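Local coordinates for TetR family Transcriptional regulator (PDB 3KKC), which probably binds DNA through an N-terminal helix-turn-helix domain and acts as a transcriptional regulator of the TetR family, at residues 112-115 and 116-120; 32-35 and 36-39; 124-127 and 128-132; 84-87 and 88-92. All blocks are in the same frame, centred on the assembly; numbering follows the deposited sequence.

Contact 1: residues 112-115 and 116-120; sequences RFRS and ELEHD
Glu116 runs back over the preceding helical turn to meet Arg112. Its CB lies 3.7 Å from Phe113 O, and CG lies 3.3 Å from Arg112 O, the acceptor for Glu116's own amide. A bend at the next bond (chi2 -70°) then lays the carboxylate alongside the arginine, where OE2 reaches Arg112 NH1 at 3.4 Å. This salt bridge includes a weak hydrogen bond: the oxygen arrives at the guanidinium edge, in its plane, while the two flat groups stand 82° apart. Both residues belong to helix 107-129 of the C-terminal region of this TetR-family protein, and i/i+4 pairing recurs along it. Two residues further on, Arg114 NH1 forms a second salt bridge with Glu118 OE2 at 3.4 Å, again at the guanidinium edge, while Glu118 OE1 is claimed by Lys141 of helix 137-157. The buried side carries Phe113 and Leu117 instead. CD1 of Leu117 sits over one face of the Phe113 ring, 4.0 Å from its centroid, in a CH-pi contact displaced toward the rim, and Phe148 packs against Leu117. A wider, pi-type turn occurs at 117-120; Glu116 O nevertheless accepts from both His119 N and Asp120 N, the latter at 2.8 Å.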
loop_
_atom_site.group_PDB
_atom_site.type_symbol
_atom_site.label_atom_id
_atom_site.label_comp_id
_atom_site.label_asym_id
_atom_site.label_seq_id
_atom_site.Cartn_x
_atom_site.Cartn_y
_atom_site.Cartn_z
ATOM N N ARG A 112 12.002 5.775 2.829
ATOM C CA ARG A 112 13.385 5.517 3.193
ATOM C C ARG A 112 13.628 4.031 3.506
ATOM O O ARG A 112 14.731 3.509 3.281
ATOM C CB ARG A 112 13.829 6.442 4.329
ATOM C CG ARG A 112 14.451 7.763 3.829
ATOM C CD ARG A 112 15.895 7.576 3.316
ATOM N NE ARG A 112 16.678 6.624 4.123
ATOM C CZ ARG A 112 17.022 6.795 5.413
ATOM N NH1 ARG A 112 17.750 5.871 6.052
ATOM N NH2 ARG A 112 16.645 7.890 6.083
ATOM N N PHE A 113 12.588 3.350 3.979
ATOM C CA PHE A 113 12.692 1.940 4.297
ATOM C C PHE A 113 12.757 1.132 3.007
ATOM O O PHE A 113 13.618 0.272 2.847
ATOM C CB PHE A 113 11.518 1.509 5.168
ATOM C CG PHE A 113 11.466 0.034 5.450
ATOM C CD1 PHE A 113 12.560 -0.633 6.004
ATOM C CD2 PHE A 113 10.309 -0.688 5.196
ATOM C CE1 PHE A 113 12.499 -2.013 6.273
ATOM C CE2 PHE A 113 10.245 -2.061 5.476
ATOM C CZ PHE A 113 11.338 -2.715 6.015
ATOM N N ARG A 114 11.868 1.414 2.063
ATOM C CA ARG A 114 11.921 0.693 0.806
ATOM C C ARG A 114 13.284 0.913 0.162
ATOM O O ARG A 114 13.811 0.029 -0.500
ATOM C CB ARG A 114 10.794 1.108 -0.134
ATOM C CG ARG A 114 10.603 0.154 -1.310
ATOM C CD ARG A 114 9.160 0.186 -1.836
ATOM N NE ARG A 114 8.938 -0.767 -2.928
ATOM C CZ ARG A 114 9.736 -0.896 -3.992
ATOM N NH1 ARG A 114 10.826 -0.141 -4.113
ATOM N NH2 ARG A 114 9.443 -1.772 -4.947
ATOM N N SER A 115 13.872 2.079 0.377
ATOM C CA SER A 115 15.147 2.379 -0.253
ATOM C C SER A 115 16.313 1.614 0.363
ATOM O O SER A 115 17.293 1.316 -0.313
ATOM C CB SER A 115 15.423 3.880 -0.230
ATOM O OG SER A 115 16.774 4.147 -0.558
ATOM N N GLU A 116 16.219 1.297 1.646
ATOM C CA GLU A 116 17.267 0.502 2.284
ATOM C C GLU A 116 17.202 -0.945 1.794
ATOM O O GLU A 116 18.224 -1.530 1.422
ATOM C CB GLU A 116 17.181 0.589 3.812
ATOM C CG GLU A 116 17.410 2.001 4.352
ATOM C CD GLU A 116 18.853 2.477 4.199
ATOM O OE1 GLU A 116 19.782 1.657 4.427
ATOM O OE2 GLU A 116 19.055 3.673 3.869
ATOM N N LEU A 117 15.994 -1.505 1.785
ATOM C CA LEU A 117 15.724 -2.786 1.141
ATOM C C LEU A 117 16.329 -2.874 -0.257
ATOM O O LEU A 117 16.923 -3.876 -0.604
ATOM C CB LEU A 117 14.224 -3.050 1.090
ATOM C CG LEU A 117 13.539 -3.260 2.447
ATOM C CD1 LEU A 117 12.012 -3.283 2.296
ATOM C CD2 LEU A 117 14.035 -4.543 3.098
ATOM N N GLU A 118 16.221 -1.816 -1.044
ATOM C CA GLU A 118 16.802 -1.819 -2.382
ATOM C C GLU A 118 18.315 -1.943 -2.383
ATOM O O GLU A 118 18.898 -2.443 -3.339
ATOM C CB GLU A 118 16.450 -0.543 -3.154
ATOM C CG GLU A 118 15.097 -0.522 -3.792
ATOM C CD GLU A 118 14.965 0.605 -4.814
ATOM O OE1 GLU A 118 15.977 0.917 -5.491
ATOM O OE2 GLU A 118 13.852 1.174 -4.943
ATOM N N HIS A 119 18.963 -1.452 -1.342
ATOM C CA HIS A 119 20.419 -1.365 -1.344
ATOM C C HIS A 119 21.054 -2.555 -0.633
ATOM O O HIS A 119 22.146 -3.016 -0.997
ATOM C CB HIS A 119 20.846 -0.059 -0.678
ATOM C CG HIS A 119 22.325 0.169 -0.670
ATOM N ND1 HIS A 119 23.016 0.612 -1.779
ATOM C CD2 HIS A 119 23.241 0.049 0.321
ATOM C CE1 HIS A 119 24.295 0.745 -1.477
ATOM N NE2 HIS A 119 24.459 0.408 -0.208
ATOM N N ASP A 120 20.374 -3.074 0.378
ATOM C CA ASP A 120 21.021 -4.050 1.243
ATOM C C ASP A 120 20.298 -5.383 1.295
ATOM O O ASP A 120 20.877 -6.388 1.688
ATOM C CB ASP A 120 21.233 -3.459 2.645
ATOM C CG ASP A 120 22.287 -2.327 2.662
ATOM O OD1 ASP A 120 23.355 -2.462 2.015
ATOM O OD2 ASP A 120 22.050 -1.297 3.329
#

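Contact 2: residues 32-35 and 36-39; sequences KITV and QDVI
Thr34 O is approached by two amides of the first helical turn: Asp37 N at 2.6 Å and Val38 N at 3.4 Å, both weak hydrogen bonds. Asp37 also folds its side chain back over Thr34. Its CG stands opposite the carbonyl carbon, close to its own backbone N (chi1 -54°), and this directs the carboxylate at the residue before the helix. OD1 takes a hydrogen bond from Thr34 OG1 at 2.6 Å, the hydroxyl meeting it from above the carboxylate plane, 60° out of it. OD2 receives the amide of Thr34 in a weak but fairly straight bond of 3.2 Å. Thr34 occupies the N-cap position, so this last bond, from the N-cap amide to the side chain of the third helical residue, is one half of a capping box. The reciprocal half, from the threonine hydroxyl to a helix amide, is absent, because OG1 is turned to the carboxylate. The aspartate thus joins the incoming loop to the helix start, where it would also suit the helix dipole. Apolar contacts flank this cap: Ile33 CD1 lies 4.1 Å from Val38 CG2, and Val35 CG1 lies 3.8 Å from Ile39 CD1. Helix 35-42 is the first helix of the predicted helix-turn-helix motif. Ile33 and Val38 pack on Phe21 and Ile17 of helix 4-24, while Val35 and Gln36 touch Phe49 and Arg46 of helix 46-49, the second helix of the motif.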
loop_
_atom_site.group_PDB
_atom_site.type_symbol
_atom_site.label_atom_id
_atom_site.label_comp_id
_atom_site.label_asym_id
_atom_site.label_seq_id
_atom_site.Cartn_x
_atom_site.Cartn_y
_atom_site.Cartn_z
ATOM N N LYS A 32 0.174 12.696 13.213
ATOM C CA LYS A 32 -0.774 13.013 14.281
ATOM C C LYS A 32 -0.161 13.559 15.603
ATOM O O LYS A 32 -0.856 14.244 16.347
ATOM C CB LYS A 32 -1.707 11.809 14.524
ATOM C CG LYS A 32 -2.810 12.000 15.569
ATOM C CD LYS A 32 -2.434 11.357 16.918
ATOM C CE LYS A 32 -3.582 11.434 17.928
ATOM N NZ LYS A 32 -3.126 11.289 19.354
ATOM N N ILE A 33 1.113 13.297 15.906
ATOM C CA ILE A 33 1.687 13.886 17.140
ATOM C C ILE A 33 2.172 15.330 16.966
ATOM O O ILE A 33 2.560 15.734 15.877
ATOM C CB ILE A 33 2.872 13.078 17.754
ATOM C CG1 ILE A 33 4.207 13.598 17.222
ATOM C CG2 ILE A 33 2.703 11.568 17.576
ATOM C CD1 ILE A 33 5.361 12.729 17.591
ATOM N N THR A 34 2.173 16.086 18.059
ATOM C CA THR A 34 2.592 17.490 18.044
ATOM C C THR A 34 3.661 17.768 19.101
ATOM O O THR A 34 3.642 17.167 20.166
ATOM C CB THR A 34 1.403 18.430 18.337
ATOM O OG1 THR A 34 0.716 17.975 19.514
ATOM C CG2 THR A 34 0.433 18.470 17.160
ATOM N N VAL A 35 4.571 18.699 18.812
ATOM C CA VAL A 35 5.680 19.019 19.719
ATOM C C VAL A 35 5.290 19.138 21.202
ATOM O O VAL A 35 6.085 18.817 22.085
ATOM C CB VAL A 35 6.439 20.296 19.282
ATOM C CG1 VAL A 35 7.380 20.753 20.382
ATOM C CG2 VAL A 35 7.216 20.038 18.004
ATOM N N GLN A 36 4.068 19.586 21.474
ATOM C CA GLN A 36 3.610 19.688 22.854
ATOM C C GLN A 36 3.401 18.317 23.479
ATOM O O GLN A 36 3.586 18.147 24.690
ATOM C CB GLN A 36 2.339 20.534 22.970
ATOM C CG GLN A 36 2.517 21.990 22.535
ATOM C CD GLN A 36 3.621 22.704 23.296
ATOM O OE1 GLN A 36 4.102 23.757 22.866
ATOM N NE2 GLN A 36 4.030 22.133 24.432
ATOM N N ASP A 37 3.011 17.344 22.660
ATOM C CA ASP A 37 2.944 15.963 23.120
ATOM C C ASP A 37 4.333 15.550 23.590
ATOM O O ASP A 37 4.501 15.015 24.686
ATOM C CB ASP A 37 2.486 15.010 22.010
ATOM C CG ASP A 37 1.175 15.430 21.370
ATOM O OD1 ASP A 37 0.688 16.534 21.684
ATOM O OD2 ASP A 37 0.645 14.653 20.540
ATOM N N VAL A 38 5.322 15.828 22.745
ATOM C CA VAL A 38 6.687 15.394 22.969
ATOM C C VAL A 38 7.267 15.944 24.261
ATOM O O VAL A 38 8.009 15.253 24.956
ATOM C CB VAL A 38 7.587 15.769 21.796
ATOM C CG1 VAL A 38 9.027 15.417 22.120
ATOM C CG2 VAL A 38 7.135 15.025 20.558
ATOM N N ILE A 39 6.921 17.185 24.587
ATOM C CA ILE A 39 7.350 17.794 25.848
ATOM C C ILE A 39 6.650 17.164 27.049
ATOM O O ILE A 39 7.302 16.783 28.020
ATOM C CB ILE A 39 7.047 19.291 25.845
ATOM C CG1 ILE A 39 7.764 19.969 24.673
ATOM C CG2 ILE A 39 7.381 19.928 27.215
ATOM C CD1 ILE A 39 6.989 21.139 24.096
#

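Contact 3: residues 124-127 and 128-132; sequences RLRE and EYITK
Arg124 reaches Glu128 through a bend at chi3 (84°) that turns one guanidinium face to the glutamate, whose chain, extended beyond CG, runs beside it in the same direction. This i/i+4 pair marks the C-terminal end of helix 107-129, in the C-terminal region of the TetR-family chain. Arg124 NH1 and Glu128 OE1 are 3.1 Å apart and form a salt bridge, but the carboxylate lies over one guanidinium face, its plane turned by 75°, and no N-H points at the oxygen. The attraction is therefore one of charge alone. Glu127 OE2, 3.9 Å from Glu128 OE1, adds a like charge that the arginine probably helps to offset. On the buried side Leu125 and Tyr129 cross at about a right angle, both packing against Leu172 of helix 164-175. Ile130 is the first residue to leave helical geometry, yet its amide still bonds to Arg126 O at 3.3 Å. Arg126 bends over this end of the helix, anchored through NE by a salt bridge to Glu137. Its NH1 comes within 3.0 Å of Ile130 O at the guanidinium edge, but at an angle too poor for a hydrogen bond, and stands 3.7 Å from Ile130 CB.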
loop_
_atom_site.group_PDB
_atom_site.type_symbol
_atom_site.label_atom_id
_atom_site.label_comp_id
_atom_site.label_asym_id
_atom_site.label_seq_id
_atom_site.Cartn_x
_atom_site.Cartn_y
_atom_site.Cartn_z
ATOM N N ARG A 124 21.211 -9.165 -2.791
ATOM C CA ARG A 124 21.424 -10.541 -2.370
ATOM C C ARG A 124 20.214 -11.431 -2.664
ATOM O O ARG A 124 20.357 -12.545 -3.142
ATOM C CB ARG A 124 21.865 -10.625 -0.902
ATOM C CG ARG A 124 23.386 -10.689 -0.749
ATOM C CD ARG A 124 23.865 -10.596 0.695
ATOM N NE ARG A 124 23.859 -11.885 1.403
ATOM C CZ ARG A 124 24.611 -12.946 1.087
ATOM N NH1 ARG A 124 25.434 -12.910 0.040
ATOM N NH2 ARG A 124 24.522 -14.057 1.813
ATOM N N LEU A 125 19.020 -10.931 -2.395
ATOM C CA LEU A 125 17.796 -11.688 -2.634
ATOM C C LEU A 125 17.739 -12.155 -4.082
ATOM O O LEU A 125 17.288 -13.263 -4.382
ATOM C CB LEU A 125 16.579 -10.807 -2.342
ATOM C CG LEU A 125 15.252 -11.556 -2.375
ATOM C CD1 LEU A 125 15.336 -12.785 -1.464
ATOM C CD2 LEU A 125 14.101 -10.645 -1.983
ATOM N N ARG A 126 18.199 -11.286 -4.975
ATOM C CA ARG A 126 18.155 -11.535 -6.408
ATOM C C ARG A 126 19.106 -12.671 -6.760
ATOM O O ARG A 126 18.695 -13.705 -7.270
ATOM C CB ARG A 126 18.598 -10.278 -7.167
ATOM C CG ARG A 126 17.881 -10.034 -8.467
ATOM C CD ARG A 126 17.603 -11.304 -9.180
ATOM N NE ARG A 126 17.977 -11.230 -10.588
ATOM C CZ ARG A 126 18.372 -12.278 -11.308
ATOM N NH1 ARG A 126 18.456 -13.485 -10.754
ATOM N NH2 ARG A 126 18.689 -12.121 -12.586
ATOM N N GLU A 127 20.385 -12.443 -6.481
ATOM C CA GLU A 127 21.459 -13.299 -6.937
ATOM C C GLU A 127 21.334 -14.684 -6.316
ATOM O O GLU A 127 21.770 -15.674 -6.890
ATOM C CB GLU A 127 22.805 -12.638 -6.597
ATOM C CG GLU A 127 23.957 -13.585 -6.266
ATOM C CD GLU A 127 25.031 -12.929 -5.393
ATOM O OE1 GLU A 127 26.183 -12.779 -5.866
ATOM O OE2 GLU A 127 24.727 -12.561 -4.229
ATOM N N GLU A 128 20.679 -14.755 -5.166
ATOM C CA GLU A 128 20.765 -15.936 -4.337
ATOM C C GLU A 128 19.495 -16.776 -4.340
ATOM O O GLU A 128 19.547 -17.963 -4.036
ATOM C CB GLU A 128 21.101 -15.517 -2.915
ATOM C CG GLU A 128 21.971 -16.470 -2.177
ATOM C CD GLU A 128 22.705 -15.789 -1.044
ATOM O OE1 GLU A 128 23.552 -14.904 -1.337
ATOM O OE2 GLU A 128 22.426 -16.140 0.128
ATOM N N TYR A 129 18.354 -16.176 -4.667
ATOM C CA TYR A 129 17.090 -16.919 -4.597
ATOM C C TYR A 129 16.393 -17.119 -5.944
ATOM O O TYR A 129 15.544 -18.002 -6.092
ATOM C CB TYR A 129 16.148 -16.294 -3.557
ATOM C CG TYR A 129 16.618 -16.587 -2.178
ATOM C CD1 TYR A 129 17.766 -15.984 -1.698
ATOM C CD2 TYR A 129 15.964 -17.505 -1.372
ATOM C CE1 TYR A 129 18.245 -16.256 -0.454
ATOM C CE2 TYR A 129 16.445 -17.801 -0.107
ATOM C CZ TYR A 129 17.589 -17.158 0.348
ATOM O OH TYR A 129 18.114 -17.400 1.597
ATOM N N ILE A 130 16.767 -16.302 -6.920
ATOM C CA ILE A 130 16.157 -16.358 -8.234
ATOM C C ILE A 130 17.159 -16.910 -9.220
ATOM O O ILE A 130 18.152 -16.262 -9.535
ATOM C CB ILE A 130 15.728 -14.969 -8.708
ATOM C CG1 ILE A 130 14.793 -14.327 -7.676
ATOM C CG2 ILE A 130 15.098 -15.044 -10.105
ATOM C CD1 ILE A 130 13.580 -15.155 -7.373
ATOM N N THR A 131 16.891 -18.110 -9.717
ATOM C CA THR A 131 17.860 -18.810 -10.543
ATOM C C THR A 131 17.605 -18.657 -12.042
ATOM O O THR A 131 18.553 -18.558 -12.823
ATOM C CB THR A 131 17.943 -20.294 -10.150
ATOM O OG1 THR A 131 19.278 -20.582 -9.733
ATOM C CG2 THR A 131 17.565 -21.196 -11.323
ATOM N N LYS A 132 16.329 -18.635 -12.430
ATOM C CA LYS A 132 15.931 -18.488 -13.835
ATOM C C LYS A 132 16.214 -17.069 -14.321
ATOM O O LYS A 132 16.552 -16.177 -13.534
ATOM C CB LYS A 132 14.440 -18.802 -13.996
ATOM C CG LYS A 132 13.974 -20.144 -13.382
ATOM C CD LYS A 132 14.170 -21.315 -14.358
ATOM C CE LYS A 132 13.010 -22.343 -14.316
ATOM N NZ LYS A 132 13.150 -23.467 -15.337
#

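Contact 4: residues 84-87 and 88-92; sequences LVHI and LKHFE. With NI (nickel (II) ion), chain E.
A metal site built on two histidines of helix 80-93 brings His86 and His90, one helical turn apart, onto the same nickel ion. Each uses NE2, His86 at 2.3 Å and His90 at 2.2 Å from the metal. The two rings reach it by different rotations about the first side-chain bond. In His86, CG stands opposite the backbone N (chi1 168°), which sends the ring forward along the helix; in His90, CG stands opposite the carbonyl carbon (chi1 -81°), which brings its ring back to meet it. The edge of His90 therefore faces the face of His86 in an offset edge-to-face pair, with centroids 4.7 Å apart and planes at 76°. Their NE2 atoms are only 3.2 Å from each other, a closeness explained by the shared metal, since no hydrogen bond links them. Two further atoms from outside this part of the helix also bind the nickel, one of them NE2 of His70 from helix 57-71, so the metal ties the two helices together. Beneath the imidazoles the helix is regular, with Leu88 N bonded to Leu84 O at 3.0 Å and His90 N to His86 O at 3.2 Å. Leu88 packs on Phe148 and Trp155 of helix 137-157, and Ile87 lies alongside Phe91 with both against Leu71. There, Ile87 CG2 approaches Phe91 CE2 to 4.1 Å.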
loop_
_atom_site.group_PDB
_atom_site.type_symbol
_atom_site.label_atom_id
_atom_site.label_comp_id
_atom_site.label_asym_id
_atom_site.label_seq_id
_atom_site.Cartn_x
_atom_site.Cartn_y
_atom_site.Cartn_z
ATOM N N LEU A 84 18.291 -11.259 7.451
ATOM C CA LEU A 84 16.847 -11.131 7.322
ATOM C C LEU A 84 16.190 -11.376 8.674
ATOM O O LEU A 84 15.341 -10.617 9.090
ATOM C CB LEU A 84 16.294 -12.126 6.275
ATOM C CG LEU A 84 16.338 -11.714 4.799
ATOM C CD1 LEU A 84 17.714 -11.235 4.427
ATOM C CD2 LEU A 84 15.906 -12.848 3.869
ATOM N N VAL A 85 16.561 -12.455 9.349
ATOM C CA VAL A 85 15.943 -12.768 10.633
ATOM C C VAL A 85 16.088 -11.629 11.662
ATOM O O VAL A 85 15.128 -11.306 12.365
ATOM C CB VAL A 85 16.485 -14.087 11.229
ATOM C CG1 VAL A 85 16.319 -14.080 12.726
ATOM C CG2 VAL A 85 15.773 -15.275 10.620
ATOM N N HIS A 86 17.277 -11.024 11.745
ATOM C CA HIS A 86 17.532 -9.931 12.695
ATOM C C HIS A 86 16.619 -8.736 12.396
ATOM O O HIS A 86 16.065 -8.116 13.310
ATOM C CB HIS A 86 19.004 -9.516 12.646
ATOM C CG HIS A 86 19.313 -8.227 13.358
ATOM N ND1 HIS A 86 19.718 -7.086 12.692
ATOM C CD2 HIS A 86 19.300 -7.905 14.674
ATOM C CE1 HIS A 86 19.934 -6.118 13.564
ATOM N NE2 HIS A 86 19.682 -6.589 14.772
ATOM N N ILE A 87 16.469 -8.426 11.108
ATOM C CA ILE A 87 15.556 -7.377 10.693
ATOM C C ILE A 87 14.147 -7.694 11.178
ATOM O O ILE A 87 13.537 -6.902 11.890
ATOM C CB ILE A 87 15.559 -7.195 9.169
ATOM C CG1 ILE A 87 16.993 -6.987 8.683
ATOM C CG2 ILE A 87 14.682 -6.040 8.779
ATOM C CD1 ILE A 87 17.093 -6.413 7.320
ATOM N N LEU A 88 13.638 -8.861 10.807
ATOM C CA LEU A 88 12.323 -9.283 11.261
ATOM C C LEU A 88 12.242 -9.310 12.790
ATOM O O LEU A 88 11.175 -9.085 13.356
ATOM C CB LEU A 88 11.957 -10.657 10.681
ATOM C CG LEU A 88 11.264 -10.771 9.321
ATOM C CD1 LEU A 88 11.264 -9.453 8.534
ATOM C CD2 LEU A 88 11.888 -11.909 8.488
ATOM N N LYS A 89 13.361 -9.599 13.462
ATOM C CA LYS A 89 13.356 -9.695 14.923
ATOM C C LYS A 89 12.912 -8.359 15.509
ATOM O O LYS A 89 12.053 -8.306 16.385
ATOM C CB LYS A 89 14.733 -10.083 15.450
ATOM C CG LYS A 89 14.732 -10.621 16.881
ATOM C CD LYS A 89 15.993 -11.468 17.188
ATOM C CE LYS A 89 17.271 -10.625 17.201
ATOM N NZ LYS A 89 18.550 -11.408 17.050
ATOM N N HIS A 90 13.489 -7.275 14.995
ATOM C CA HIS A 90 13.139 -5.931 15.436
ATOM C C HIS A 90 11.691 -5.562 15.219
ATOM O O HIS A 90 11.094 -4.857 16.025
ATOM C CB HIS A 90 14.038 -4.905 14.773
ATOM C CG HIS A 90 15.359 -4.771 15.447
ATOM N ND1 HIS A 90 15.751 -3.618 16.090
ATOM C CD2 HIS A 90 16.358 -5.664 15.625
ATOM C CE1 HIS A 90 16.951 -3.795 16.609
ATOM N NE2 HIS A 90 17.336 -5.031 16.352
ATOM N N PHE A 91 11.111 -6.040 14.133
ATOM C CA PHE A 91 9.739 -5.681 13.858
ATOM C C PHE A 91 8.779 -6.339 14.851
ATOM O O PHE A 91 7.814 -5.702 15.289
ATOM C CB PHE A 91 9.373 -5.902 12.370
ATOM C CG PHE A 91 9.826 -4.766 11.460
ATOM C CD1 PHE A 91 9.033 -3.637 11.283
ATOM C CD2 PHE A 91 11.052 -4.817 10.804
ATOM C CE1 PHE A 91 9.449 -2.575 10.464
ATOM C CE2 PHE A 91 11.470 -3.772 9.968
ATOM C CZ PHE A 91 10.667 -2.641 9.806
ATOM N N GLU A 92 9.065 -7.574 15.255
ATOM C CA GLU A 92 8.098 -8.332 16.060
ATOM C C GLU A 92 7.974 -7.845 17.512
ATOM O O GLU A 92 6.943 -8.085 18.164
ATOM C CB GLU A 92 8.335 -9.858 15.982
ATOM C CG GLU A 92 9.545 -10.373 16.762
ATOM C CD GLU A 92 9.536 -11.892 16.980
ATOM O OE1 GLU A 92 8.446 -12.507 16.946
ATOM O OE2 GLU A 92 10.629 -12.465 17.198
HETATM NI NI NI E . 19.346 -5.655 16.805
#

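How the contacts relate
Along the chain the order is contact 2, contact 4, contact 1, contact 3. Contact 2 stands apart in the helix-turn-helix region, its centre 28 Å from those of contacts 1 and 4 and 44 Å from that of contact 3. The other three lie in the C-terminal region. Contacts 1 and 3 are successive parts of helix 107-129, with centres 17 Å apart, and contact 4 is on helix 80-93. Contacts 1 and 4 meet directly where Phe113 CZ packs on Phe91 CZ at 3.9 Å, which joins the metal-bearing helix to the N-terminal part of helix 107-129. The probable DNA-binding part and the nickel-binding part are thus separate regions of an all-helical chain.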